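Local coordinates for protein probable 2-dehydro-3-deoxygalactonokinase DgoK1 (Sinorhizobium meliloti, PDB 3T69) that probably phosphorylates 2-dehydro-3-deoxy-D-galactonate with ATP, giving the 6-phosphate in the second step of D-galactonate degradation, at residues Ala11-Gly15 against Phe48-Leu52; Ala63-Ile69 against Asp105-Leu111; Trp79-Gly83 against Thr99-Asp103. All coordinates share one frame; numbering follows the deposited sequence.

Contact 1 of 3, residues Ala11-Gly15 against Phe48-Leu52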
ATOM      1  N   ALA B  11     -15.861  24.256 -20.290  1.00 55.12           N
ATOM      2  CA  ALA B  11     -14.940  23.144 -20.169  1.00 54.50           C
ATOM      3  C   ALA B  11     -14.978  22.687 -18.720  1.00 54.45           C
ATOM      4  O   ALA B  11     -14.862  23.518 -17.807  1.00 53.63           O
ATOM      5  CB  ALA B  11     -13.555  23.570 -20.558  1.00 54.58           C
ATOM      6  N   VAL B  12     -15.176  21.377 -18.523  1.00 53.62           N
ATOM      7  CA  VAL B  12     -15.299  20.784 -17.196  1.00 53.23           C
ATOM      8  C   VAL B  12     -14.337  19.601 -17.070  1.00 53.75           C
ATOM      9  O   VAL B  12     -14.375  18.677 -17.898  1.00 53.54           O
ATOM     10  CB  VAL B  12     -16.728  20.252 -16.967  1.00 53.32           C
ATOM     11  CG1 VAL B  12     -16.797  19.403 -15.713  1.00 51.77           C
ATOM     12  CG2 VAL B  12     -17.744  21.383 -16.930  1.00 51.77           C
ATOM     13  N   ASP B  13     -13.470  19.636 -16.049  1.00 54.02           N
ATOM     14  CA  ASP B  13     -12.524  18.541 -15.743  1.00 53.80           C
ATOM     15  C   ASP B  13     -12.961  17.893 -14.447  1.00 53.30           C
ATOM     16  O   ASP B  13     -12.720  18.409 -13.372  1.00 53.00           O
ATOM     17  CB  ASP B  13     -11.082  19.051 -15.659  1.00 54.34           C
ATOM     18  CG  ASP B  13     -10.041  17.928 -15.423  1.00 56.35           C
ATOM     19  OD1 ASP B  13     -10.184  16.793 -15.929  1.00 59.23           O
ATOM     20  OD2 ASP B  13      -9.028  18.191 -14.756  1.00 56.00           O
ATOM     21  N   TRP B  14     -13.640  16.759 -14.573  1.00 53.37           N
ATOM     22  CA  TRP B  14     -14.362  16.162 -13.473  1.00 53.09           C
ATOM     23  C   TRP B  14     -13.578  14.931 -12.995  1.00 54.14           C
ATOM     24  O   TRP B  14     -13.709  13.806 -13.531  1.00 54.25           O
ATOM     25  CB  TRP B  14     -15.784  15.824 -13.898  1.00 52.16           C
ATOM     26  CG  TRP B  14     -16.763  15.997 -12.807  1.00 50.88           C
ATOM     27  CD1 TRP B  14     -16.540  15.803 -11.489  1.00 49.33           C
ATOM     28  CD2 TRP B  14     -18.152  16.378 -12.931  1.00 50.26           C
ATOM     29  NE1 TRP B  14     -17.688  16.047 -10.771  1.00 50.71           N
ATOM     30  CE2 TRP B  14     -18.687  16.419 -11.632  1.00 49.95           C
ATOM     31  CE3 TRP B  14     -18.975  16.732 -14.010  1.00 48.95           C
ATOM     32  CZ2 TRP B  14     -20.013  16.790 -11.376  1.00 49.34           C
ATOM     33  CZ3 TRP B  14     -20.295  17.089 -13.751  1.00 47.95           C
ATOM     34  CH2 TRP B  14     -20.800  17.105 -12.446  1.00 47.82           C
ATOM     35  N   GLY B  15     -12.736  15.180 -11.991  1.00 54.75           N
ATOM     36  CA  GLY B  15     -11.869  14.172 -11.411  1.00 55.31           C
ATOM     37  C   GLY B  15     -12.549  13.366 -10.332  1.00 55.45           C
ATOM     38  O   GLY B  15     -13.704  13.632  -9.993  1.00 54.50           O
ATOM     39  N   PHE B  48     -27.369  13.311 -12.246  1.00 67.24           N
ATOM     40  CA  PHE B  48     -25.993  13.706 -11.808  1.00 68.38           C
ATOM     41  C   PHE B  48     -25.698  15.212 -12.161  1.00 68.74           C
ATOM     42  O   PHE B  48     -24.638  15.757 -11.830  1.00 68.04           O
ATOM     43  CB  PHE B  48     -25.038  12.688 -12.463  1.00 68.50           C
ATOM     44  CG  PHE B  48     -23.523  12.852 -12.197  1.00 65.47           C
ATOM     45  CD1 PHE B  48     -22.794  11.742 -11.752  1.00 60.00           C
ATOM     46  CD2 PHE B  48     -22.818  14.009 -12.535  1.00 62.18           C
ATOM     47  CE1 PHE B  48     -21.424  11.786 -11.580  1.00 58.96           C
ATOM     48  CE2 PHE B  48     -21.441  14.058 -12.347  1.00 61.32           C
ATOM     49  CZ  PHE B  48     -20.740  12.934 -11.870  1.00 59.38           C
ATOM     50  N   HIS B  49     -26.703  15.831 -12.762  1.00 69.00           N
ATOM     51  CA  HIS B  49     -26.752  17.186 -13.284  1.00 69.42           C
ATOM     52  C   HIS B  49     -26.582  18.330 -12.337  1.00 69.16           C
ATOM     53  O   HIS B  49     -26.109  19.372 -12.691  1.00 69.17           O
ATOM     54  CB  HIS B  49     -28.147  17.389 -13.791  1.00 70.16           C
ATOM     55  CG  HIS B  49     -28.296  17.217 -15.254  1.00 71.69           C
ATOM     56  ND1 HIS B  49     -27.856  18.156 -16.150  1.00 73.38           N
ATOM     57  CD2 HIS B  49     -28.867  16.233 -15.978  1.00 73.22           C
ATOM     58  CE1 HIS B  49     -28.147  17.756 -17.367  1.00 74.93           C
ATOM     59  NE2 HIS B  49     -28.756  16.591 -17.291  1.00 74.21           N
ATOM     60  N   THR B  50     -27.036  18.146 -11.126  1.00 68.50           N
ATOM     61  CA  THR B  50     -27.227  19.221 -10.209  1.00 67.83           C
ATOM     62  C   THR B  50     -25.949  19.987  -9.915  1.00 67.44           C
ATOM     63  O   THR B  50     -25.953  21.195  -9.843  1.00 67.89           O
ATOM     64  CB  THR B  50     -27.758  18.622  -8.918  1.00 68.00           C
ATOM     65  OG1 THR B  50     -29.150  18.874  -8.821  1.00 68.38           O
ATOM     66  CG2 THR B  50     -27.082  19.201  -7.748  1.00 67.43           C
ATOM     67  N   ILE B  51     -24.844  19.307  -9.756  1.00 66.43           N
ATOM     68  CA  ILE B  51     -23.616  20.006  -9.500  1.00 65.88           C
ATOM     69  C   ILE B  51     -23.241  20.881 -10.666  1.00 65.62           C
ATOM     70  O   ILE B  51     -22.768  21.983 -10.497  1.00 65.49           O
ATOM     71  CB  ILE B  51     -22.496  19.034  -9.227  1.00 65.96           C
ATOM     72  CG1 ILE B  51     -22.784  18.282  -7.958  1.00 66.02           C
ATOM     73  CG2 ILE B  51     -21.196  19.746  -9.079  1.00 65.00           C
ATOM     74  CD1 ILE B  51     -22.006  17.076  -7.850  1.00 67.60           C
ATOM     75  N   LEU B  52     -23.439  20.368 -11.857  1.00 65.01           N
ATOM     76  CA  LEU B  52     -23.142  21.095 -13.073  1.00 64.72           C
ATOM     77  C   LEU B  52     -24.055  22.318 -13.269  1.00 65.12           C
ATOM     78  O   LEU B  52     -23.596  23.355 -13.769  1.00 64.71           O
ATOM     79  CB  LEU B  52     -23.221  20.175 -14.275  1.00 64.38           C
ATOM     80  CG  LEU B  52     -22.836  20.730 -15.646  1.00 63.77           C
ATOM     81  CD1 LEU B  52     -21.611  21.650 -15.619  1.00 63.16           C
ATOM     82  CD2 LEU B  52     -22.567  19.557 -16.518  1.00 62.83           C
TER
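The Trp-14 indole receives the edge of the Phe-48 ring on one of its faces. This is a T-shaped stack, with the phenyl ring and the six-membered ring of the indole 4.7 Å apart at their centroids and their planes at 69°. Phe-48 CE2 leads, and it sits above the indole toward the rim rather than over the middle. Phe-48 has CG anti to its backbone N (chi1 179°), which carries the ring out to the tryptophan. Ile-51 comes in obliquely with its branch methyl, CG2, 3.9 Å from Trp-14 CZ2. Leu-52 also borders the indole, with its CB 4.3 Å from Trp-14 CZ3. The contact lays the start of helix 50-58 against strand 9-14 of the mixed sheet that also holds strand 67-71. Strand 9-14 runs on into a hairpin with strand 19-24, as at the start of the nucleotide-binding domain of ASKHA kinases. Two residues before Trp-14, Val-12 CG2 meets Leu-52 CD1 at 4.1 Å. With an alanine in place of Trp-14, the Phe-48 edge would probably have no face to rest on and a gap would open beside Ile-51. Other aromatic groups extend the cluster: Phe-19 makes an edge-to-face pair with Trp-14, and Trp-79 stacks on Phe-48. The indole NE1 makes a weak hydrogen bond to Glu-38 O.

Contact 2 of 3, residues Ala63-Ile69 against Asp105-Leu111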
ATOM      1  N   ALA B  63     -27.887  29.818 -21.102  1.00 63.59           N
ATOM      2  CA  ALA B  63     -28.680  28.597 -20.864  1.00 62.87           C
ATOM      3  C   ALA B  63     -28.464  27.499 -21.908  1.00 62.27           C
ATOM      4  O   ALA B  63     -28.904  26.377 -21.693  1.00 62.27           O
ATOM      5  CB  ALA B  63     -30.184  28.923 -20.768  1.00 62.95           C
ATOM      6  N   HIS B  64     -27.811  27.824 -23.027  1.00 61.02           N
ATOM      7  CA  HIS B  64     -27.569  26.850 -24.084  1.00 60.01           C
ATOM      8  C   HIS B  64     -26.087  26.788 -24.467  1.00 58.81           C
ATOM      9  O   HIS B  64     -25.722  26.385 -25.579  1.00 58.52           O
ATOM     10  CB  HIS B  64     -28.434  27.165 -25.310  1.00 60.55           C
ATOM     11  CG  HIS B  64     -29.887  27.291 -24.992  1.00 61.51           C
ATOM     12  ND1 HIS B  64     -30.648  26.222 -24.570  1.00 62.44           N
ATOM     13  CD2 HIS B  64     -30.716  28.360 -25.004  1.00 61.82           C
ATOM     14  CE1 HIS B  64     -31.890  26.625 -24.349  1.00 62.69           C
ATOM     15  NE2 HIS B  64     -31.955  27.920 -24.593  1.00 61.78           N
ATOM     16  N   LEU B  65     -25.230  27.208 -23.545  1.00 56.89           N
ATOM     17  CA  LEU B  65     -23.819  27.128 -23.791  1.00 54.76           C
ATOM     18  C   LEU B  65     -23.559  25.673 -23.660  1.00 53.32           C
ATOM     19  O   LEU B  65     -23.984  25.080 -22.675  1.00 52.74           O
ATOM     20  CB  LEU B  65     -23.035  27.913 -22.743  1.00 55.24           C
ATOM     21  CG  LEU B  65     -21.513  27.906 -22.927  1.00 57.14           C
ATOM     22  CD1 LEU B  65     -21.029  28.842 -24.073  1.00 55.48           C
ATOM     23  CD2 LEU B  65     -20.800  28.186 -21.572  1.00 56.96           C
ATOM     24  N   PRO B  66     -22.873  25.085 -24.661  1.00 52.38           N
ATOM     25  CA  PRO B  66     -22.605  23.650 -24.674  1.00 51.29           C
ATOM     26  C   PRO B  66     -21.539  23.342 -23.631  1.00 50.65           C
ATOM     27  O   PRO B  66     -20.957  24.272 -23.084  1.00 51.07           O
ATOM     28  CB  PRO B  66     -22.061  23.404 -26.094  1.00 51.34           C
ATOM     29  CG  PRO B  66     -21.536  24.716 -26.540  1.00 51.33           C
ATOM     30  CD  PRO B  66     -22.131  25.802 -25.721  1.00 51.40           C
ATOM     31  N   ILE B  67     -21.279  22.055 -23.376  1.00 49.56           N
ATOM     32  CA  ILE B  67     -20.378  21.599 -22.303  1.00 47.34           C
ATOM     33  C   ILE B  67     -19.553  20.407 -22.756  1.00 46.86           C
ATOM     34  O   ILE B  67     -20.092  19.403 -23.217  1.00 46.09           O
ATOM     35  CB  ILE B  67     -21.152  21.181 -21.051  1.00 46.90           C
ATOM     36  CG1 ILE B  67     -22.271  22.186 -20.772  1.00 48.31           C
ATOM     37  CG2 ILE B  67     -20.237  21.033 -19.877  1.00 43.19           C
ATOM     38  CD1 ILE B  67     -22.599  22.339 -19.285  1.00 51.28           C
ATOM     39  N   ILE B  68     -18.241  20.534 -22.587  1.00 46.25           N
ATOM     40  CA  ILE B  68     -17.304  19.492 -22.894  1.00 46.35           C
ATOM     41  C   ILE B  68     -16.610  19.094 -21.584  1.00 46.34           C
ATOM     42  O   ILE B  68     -16.112  19.945 -20.841  1.00 46.40           O
ATOM     43  CB  ILE B  68     -16.339  19.955 -23.969  1.00 46.05           C
ATOM     44  CG1 ILE B  68     -15.444  18.815 -24.452  1.00 46.86           C
ATOM     45  CG2 ILE B  68     -15.587  21.160 -23.514  1.00 46.86           C
ATOM     46  CD1 ILE B  68     -16.239  17.634 -25.051  1.00 46.39           C
ATOM     47  N   ILE B  69     -16.642  17.794 -21.296  1.00 46.25           N
ATOM     48  CA  ILE B  69     -16.191  17.268 -20.019  1.00 45.83           C
ATOM     49  C   ILE B  69     -15.270  16.094 -20.209  1.00 46.50           C
ATOM     50  O   ILE B  69     -15.581  15.175 -20.959  1.00 46.93           O
ATOM     51  CB  ILE B  69     -17.338  16.755 -19.172  1.00 45.61           C
ATOM     52  CG1 ILE B  69     -18.509  17.755 -19.155  1.00 44.09           C
ATOM     53  CG2 ILE B  69     -16.819  16.440 -17.813  1.00 44.56           C
ATOM     54  CD1 ILE B  69     -19.713  17.306 -18.301  1.00 41.69           C
ATOM     55  N   ASP B 105     -31.809  21.337 -23.479  1.00 55.73           N
ATOM     56  CA  ASP B 105     -31.216  22.668 -23.330  1.00 54.91           C
ATOM     57  C   ASP B 105     -29.779  22.872 -23.724  1.00 53.61           C
ATOM     58  O   ASP B 105     -29.394  24.010 -24.017  1.00 54.51           O
ATOM     59  CB  ASP B 105     -31.403  23.165 -21.913  1.00 55.37           C
ATOM     60  CG  ASP B 105     -32.825  23.358 -21.604  1.00 57.51           C
ATOM     61  OD1 ASP B 105     -33.151  23.703 -20.459  1.00 58.78           O
ATOM     62  OD2 ASP B 105     -33.622  23.160 -22.556  1.00 60.10           O
ATOM     63  N   ARG B 106     -28.970  21.822 -23.685  1.00 51.84           N
ATOM     64  CA  ARG B 106     -27.562  21.951 -24.068  1.00 50.15           C
ATOM     65  C   ARG B 106     -26.959  20.691 -24.546  1.00 48.77           C
ATOM     66  O   ARG B 106     -27.409  19.594 -24.175  1.00 48.87           O
ATOM     67  CB  ARG B 106     -26.667  22.505 -22.971  1.00 50.44           C
ATOM     68  CG  ARG B 106     -27.263  22.575 -21.590  1.00 52.05           C
ATOM     69  CD  ARG B 106     -26.210  23.058 -20.674  1.00 52.97           C
ATOM     70  NE  ARG B 106     -26.750  24.012 -19.717  1.00 57.64           N
ATOM     71  CZ  ARG B 106     -26.443  25.314 -19.691  1.00 56.38           C
ATOM     72  NH1 ARG B 106     -25.609  25.844 -20.603  1.00 52.83           N
ATOM     73  NH2 ARG B 106     -26.974  26.078 -18.733  1.00 55.08           N
ATOM     74  N   ASP B 107     -25.944  20.888 -25.392  1.00 46.58           N
ATOM     75  CA  ASP B 107     -25.202  19.828 -26.003  1.00 45.10           C
ATOM     76  C   ASP B 107     -24.033  19.509 -25.085  1.00 44.60           C
ATOM     77  O   ASP B 107     -23.019  20.203 -25.074  1.00 45.15           O
ATOM     78  CB  ASP B 107     -24.738  20.239 -27.392  1.00 44.21           C
ATOM     79  CG  ASP B 107     -23.928  19.152 -28.084  1.00 45.55           C
ATOM     80  OD1 ASP B 107     -23.316  18.287 -27.423  1.00 48.82           O
ATOM     81  OD2 ASP B 107     -23.847  19.165 -29.311  1.00 46.16           O
ATOM     82  N   ILE B 108     -24.201  18.456 -24.299  1.00 43.97           N
ATOM     83  CA  ILE B 108     -23.243  18.027 -23.275  1.00 42.55           C
ATOM     84  C   ILE B 108     -22.585  16.748 -23.768  1.00 42.12           C
ATOM     85  O   ILE B 108     -23.262  15.739 -23.992  1.00 41.28           O
ATOM     86  CB  ILE B 108     -23.967  17.731 -21.914  1.00 42.12           C
ATOM     87  CG1 ILE B 108     -24.850  18.891 -21.493  1.00 41.40           C
ATOM     88  CG2 ILE B 108     -22.972  17.427 -20.804  1.00 42.60           C
ATOM     89  CD1 ILE B 108     -25.310  18.825 -20.039  1.00 40.91           C
ATOM     90  N   ARG B 109     -21.263  16.789 -23.929  1.00 42.48           N
ATOM     91  CA  ARG B 109     -20.477  15.601 -24.247  1.00 42.56           C
ATOM     92  C   ARG B 109     -19.398  15.330 -23.208  1.00 42.38           C
ATOM     93  O   ARG B 109     -18.806  16.271 -22.652  1.00 43.34           O
ATOM     94  CB  ARG B 109     -19.780  15.779 -25.587  1.00 42.57           C
ATOM     95  CG  ARG B 109     -20.572  16.559 -26.595  1.00 44.78           C
ATOM     96  CD  ARG B 109     -21.096  15.648 -27.660  1.00 49.06           C
ATOM     97  NE  ARG B 109     -21.940  16.327 -28.634  1.00 48.99           N
ATOM     98  CZ  ARG B 109     -21.678  16.378 -29.931  1.00 49.12           C
ATOM     99  NH1 ARG B 109     -20.589  15.809 -30.421  1.00 50.14           N
ATOM    100  NH2 ARG B 109     -22.506  17.001 -30.738  1.00 48.66           N
ATOM    101  N   ILE B 110     -19.097  14.048 -23.008  1.00 42.00           N
ATOM    102  CA  ILE B 110     -17.947  13.573 -22.235  1.00 41.10           C
ATOM    103  C   ILE B 110     -16.967  12.809 -23.122  1.00 41.49           C
ATOM    104  O   ILE B 110     -17.377  11.913 -23.859  1.00 42.04           O
ATOM    105  CB  ILE B 110     -18.331  12.567 -21.159  1.00 40.00           C
ATOM    106  CG1 ILE B 110     -19.519  13.061 -20.363  1.00 41.20           C
ATOM    107  CG2 ILE B 110     -17.128  12.290 -20.263  1.00 39.05           C
ATOM    108  CD1 ILE B 110     -19.566  12.508 -18.943  1.00 41.44           C
ATOM    109  N   LEU B 111     -15.680  13.140 -22.993  1.00 40.88           N
ATOM    110  CA  LEU B 111     -14.575  12.462 -23.693  1.00 40.38           C
ATOM    111  C   LEU B 111     -14.220  11.033 -23.195  1.00 39.76           C
ATOM    112  O   LEU B 111     -14.151  10.740 -22.016  1.00 38.33           O
ATOM    113  CB  LEU B 111     -13.312  13.358 -23.667  1.00 39.82           C
ATOM    114  CG  LEU B 111     -13.541  14.828 -24.114  1.00 41.32           C
ATOM    115  CD1 LEU B 111     -12.324  15.746 -23.938  1.00 38.53           C
ATOM    116  CD2 LEU B 111     -13.999  14.882 -25.559  1.00 39.55           C
TER
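Ile-67 and Ile-69 pair in parallel with Ile-108 and Ile-110, and the short strands 67-69 and 108-110 diverge by only 13°. Four backbone bonds zip them together. Ile-67 N gives to Asp-107 O at 3.1 Å. Ile-67 O accepts from Arg-109 N at 3.0 Å. Ile-69 N then gives to Arg-109 O, also at 3.0 Å, and Ile-69 O accepts from Leu-111 N at 2.9 Å. The backbone of Ile-68 is turned the other way, bonding to Ala-10 and Val-12 of strand 9-14. Ile-108 and Ile-110 likewise bond to strand 99-101.

Before the strands begin, side chains do the bonding. His-64 ND1 donates in its ring plane to a lone pair of Asp-105 O, at 2.6 Å. Arg-106 bends at chi3 (139°), and its NH1 reaches a lone pair of Leu-65 O at 2.7 Å. The same NH1 also bonds Pro-62 O. Ala-63 O lies over the face of this guanidinium, 3.3 Å from Arg-106 CZ, and is not hydrogen-bonded to it.

Asp-107 and Arg-109 form a salt bridge within their own segment. NE and NH2 grip the carboxylate side-on, one nitrogen to each oxygen, with NE 2.7 Å from Asp-107 OD1. Both oxygens use their syn lone pairs but lie tilted from the guanidinium plane. Trp-306 NE1 adds a second donor to OD2.

Ile-67, Ile-69, Ile-108 and Ile-110 share one sheet face, where Leu-52 and Leu-56 of helix 50-58 pack on Ile-67. Ile-68 and Arg-109 point to the opposite face. Here the parallel pair, covered on the isoleucine face by helix 50-58, is part of the mixed sheet, as expected for the nucleotide-binding domain of an ASKHA-type kinase.

Contact 3 of 3, residues Trp79-Gly83 against Thr99-Asp103. With SO4 (sulfate ion), chain F.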
ATOM      1  N   TRP B  79     -21.222   9.561 -14.195  1.00 47.81           N
ATOM      2  CA  TRP B  79     -22.382  10.086 -14.889  1.00 47.68           C
ATOM      3  C   TRP B  79     -22.931   9.180 -15.985  1.00 47.44           C
ATOM      4  O   TRP B  79     -24.093   8.814 -15.952  1.00 47.80           O
ATOM      5  CB  TRP B  79     -22.113  11.466 -15.468  1.00 47.64           C
ATOM      6  CG  TRP B  79     -23.405  12.265 -15.671  1.00 48.00           C
ATOM      7  CD1 TRP B  79     -24.694  11.796 -15.566  1.00 46.18           C
ATOM      8  CD2 TRP B  79     -23.513  13.662 -16.018  1.00 48.89           C
ATOM      9  NE1 TRP B  79     -25.581  12.818 -15.801  1.00 49.53           N
ATOM     10  CE2 TRP B  79     -24.889  13.970 -16.082  1.00 47.58           C
ATOM     11  CE3 TRP B  79     -22.576  14.681 -16.277  1.00 48.22           C
ATOM     12  CZ2 TRP B  79     -25.354  15.234 -16.418  1.00 45.75           C
ATOM     13  CZ3 TRP B  79     -23.048  15.948 -16.585  1.00 47.20           C
ATOM     14  CH2 TRP B  79     -24.423  16.213 -16.651  1.00 46.02           C
ATOM     15  N   LYS B  80     -22.104   8.875 -16.971  1.00 47.26           N
ATOM     16  CA  LYS B  80     -22.472   7.973 -18.039  1.00 47.24           C
ATOM     17  C   LYS B  80     -21.191   7.389 -18.592  1.00 47.86           C
ATOM     18  O   LYS B  80     -20.210   8.106 -18.740  1.00 48.19           O
ATOM     19  CB  LYS B  80     -23.229   8.702 -19.133  1.00 46.78           C
ATOM     20  CG  LYS B  80     -23.827   7.755 -20.130  1.00 45.25           C
ATOM     21  CD  LYS B  80     -24.779   8.461 -21.029  1.00 44.78           C
ATOM     22  CE  LYS B  80     -25.155   7.578 -22.185  1.00 46.98           C
ATOM     23  NZ  LYS B  80     -25.756   8.439 -23.217  1.00 50.79           N
ATOM     24  N   GLU B  81     -21.175   6.086 -18.852  1.00 48.42           N
ATOM     25  CA  GLU B  81     -19.958   5.448 -19.317  1.00 49.67           C
ATOM     26  C   GLU B  81     -19.553   6.065 -20.679  1.00 49.01           C
ATOM     27  O   GLU B  81     -20.285   5.971 -21.659  1.00 49.37           O
ATOM     28  CB  GLU B  81     -20.117   3.905 -19.351  1.00 49.71           C
ATOM     29  CG  GLU B  81     -19.155   3.183 -20.312  1.00 55.91           C
ATOM     30  CD  GLU B  81     -18.700   1.770 -19.866  1.00 64.16           C
ATOM     31  OE1 GLU B  81     -17.794   1.226 -20.573  1.00 65.11           O
ATOM     32  OE2 GLU B  81     -19.221   1.225 -18.838  1.00 64.99           O
ATOM     33  N   ALA B  82     -18.421   6.751 -20.712  1.00 48.53           N
ATOM     34  CA  ALA B  82     -17.821   7.211 -21.976  1.00 48.37           C
ATOM     35  C   ALA B  82     -16.969   6.033 -22.415  1.00 47.87           C
ATOM     36  O   ALA B  82     -16.825   5.079 -21.691  1.00 49.51           O
ATOM     37  CB  ALA B  82     -16.978   8.454 -21.721  1.00 47.55           C
ATOM     38  N   GLY B  83     -16.394   5.995 -23.580  1.00 47.21           N
ATOM     39  CA  GLY B  83     -15.698   4.723 -23.809  1.00 44.95           C
ATOM     40  C   GLY B  83     -14.242   4.766 -23.433  1.00 43.71           C
ATOM     41  O   GLY B  83     -13.839   5.482 -22.519  1.00 42.94           O
ATOM     42  N   THR B  99     -19.159  11.186 -25.931  1.00 43.55           N
ATOM     43  CA  THR B  99     -20.437  10.556 -25.624  1.00 43.35           C
ATOM     44  C   THR B  99     -21.422  11.613 -25.113  1.00 44.23           C
ATOM     45  O   THR B  99     -21.109  12.355 -24.212  1.00 43.76           O
ATOM     46  CB  THR B  99     -20.222   9.415 -24.542  1.00 42.90           C
ATOM     47  OG1 THR B  99     -19.466   8.327 -25.091  1.00 40.58           O
ATOM     48  CG2 THR B  99     -21.509   8.914 -23.956  1.00 41.98           C
ATOM     49  N   ALA B 100     -22.629  11.660 -25.671  1.00 45.48           N
ATOM     50  CA  ALA B 100     -23.586  12.689 -25.271  1.00 45.94           C
ATOM     51  C   ALA B 100     -24.215  12.336 -23.928  1.00 46.61           C
ATOM     52  O   ALA B 100     -24.398  11.165 -23.614  1.00 46.14           O
ATOM     53  CB  ALA B 100     -24.662  12.865 -26.329  1.00 44.68           C
ATOM     54  N   ILE B 101     -24.523  13.367 -23.154  1.00 47.97           N
ATOM     55  CA  ILE B 101     -25.504  13.289 -22.077  1.00 49.67           C
ATOM     56  C   ILE B 101     -26.784  13.952 -22.573  1.00 51.09           C
ATOM     57  O   ILE B 101     -26.766  15.119 -22.971  1.00 51.33           O
ATOM     58  CB  ILE B 101     -24.973  13.941 -20.775  1.00 49.65           C
ATOM     59  CG1 ILE B 101     -23.659  13.252 -20.422  1.00 49.12           C
ATOM     60  CG2 ILE B 101     -26.043  13.919 -19.662  1.00 48.26           C
ATOM     61  CD1 ILE B 101     -23.338  13.238 -19.037  1.00 52.19           C
ATOM     62  N   PRO B 102     -27.886  13.184 -22.622  1.00 52.79           N
ATOM     63  CA  PRO B 102     -29.099  13.747 -23.208  1.00 53.77           C
ATOM     64  C   PRO B 102     -29.512  15.017 -22.460  1.00 54.36           C
ATOM     65  O   PRO B 102     -29.484  15.049 -21.241  1.00 54.23           O
ATOM     66  CB  PRO B 102     -30.139  12.614 -23.021  1.00 53.33           C
ATOM     67  CG  PRO B 102     -29.341  11.374 -22.908  1.00 52.83           C
ATOM     68  CD  PRO B 102     -28.098  11.792 -22.158  1.00 53.10           C
ATOM     69  N   ASP B 103     -29.843  16.060 -23.198  1.00 55.51           N
ATOM     70  CA  ASP B 103     -30.380  17.286 -22.601  1.00 57.03           C
ATOM     71  C   ASP B 103     -30.988  18.131 -23.726  1.00 56.77           C
ATOM     72  O   ASP B 103     -30.385  18.293 -24.786  1.00 56.79           O
ATOM     73  CB  ASP B 103     -29.297  18.060 -21.813  1.00 57.79           C
ATOM     74  CG  ASP B 103     -29.879  19.227 -20.983  1.00 60.94           C
ATOM     75  OD1 ASP B 103     -31.116  19.324 -20.852  1.00 66.92           O
ATOM     76  OD2 ASP B 103     -29.105  20.061 -20.469  1.00 62.56           O
TER
HETATM   77  S   SO4 F 332     -23.844   9.184 -28.327  0.50 31.64           S
HETATM   78  O1  SO4 F 332     -24.558   9.192 -27.054  0.50 31.77           O
HETATM   79  O2  SO4 F 332     -23.310   7.870 -28.559  0.50 30.50           O
HETATM   80  O3  SO4 F 332     -24.658   9.607 -29.441  0.50 30.47           O
HETATM   81  O4  SO4 F 332     -22.780  10.184 -28.301  0.50 33.90           O
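Lys-80 and a sulfate ion bond to the backbone C=O and N-H of the same residue, Ala-100. The lysine NZ donates to Ala-100 O at 3.1 Å, nearly in line with the carbonyl bond. Its chain is extended from CB onward, with CG anti to the backbone N (chi1 -170°), and this gives the amine its reach. On the amide side, Ala-100 N donates to sulfate O4 at 3.0 Å, with an angle of 152° at the hydrogen. A second, weak bond runs to sulfate O1. Thr-99 and Ile-101, by contrast, turn their backbones to strand 108-116, to which strand 99-101 is paired antiparallel.

The apolar half of the contact is a CH-pi pair. Ile-101 CD1 lies over the face of the Trp-79 indole, displaced toward CD2 and CE3. The modelled separation is too short to be trusted, so the exact position of the methyl is doubtful. The branch methyl, Ile-101 CG2, lies 3.6 Å from Trp-79 CZ2. Farther along the 79-83 loop, Ala-82 CA lies 3.7 Å from Thr-99 OG1, and Thr-99 CG2 rests near Glu-81 O.

The sulfate probably came from the crystallisation liquor. Lys-80 NZ is 4.1 Å from sulfate O1, so its charge would probably help hold the anion even without a direct bond. An amide N-H and a nearby lysine are consistent with a weak anion-holding spot; no role in substrate binding follows from it.

Overall arrangement
All three contacts reach one mixed sheet. Contacts 1 and 2 have centres about 10 Å apart and share the join of strands 9-14 and 67-71, where Val-12 N lies 2.9 Å from Ile-68 O in a probable hydrogen bond. Contact 3 is nested in the loop closed by contact 2, its centre about 10 Å away. There, Ile-101 N lies 2.8 Å from Ile-108 O, probably hydrogen-bonded. Contacts 1 and 3, about 12 Å apart between centres, meet through Trp-79, which packs on Phe-48 and Leu-52. The sulfate of contact 3 is also about 6 Å from the side chain of Arg-109 in contact 2 between nearest atoms, too far for a bond.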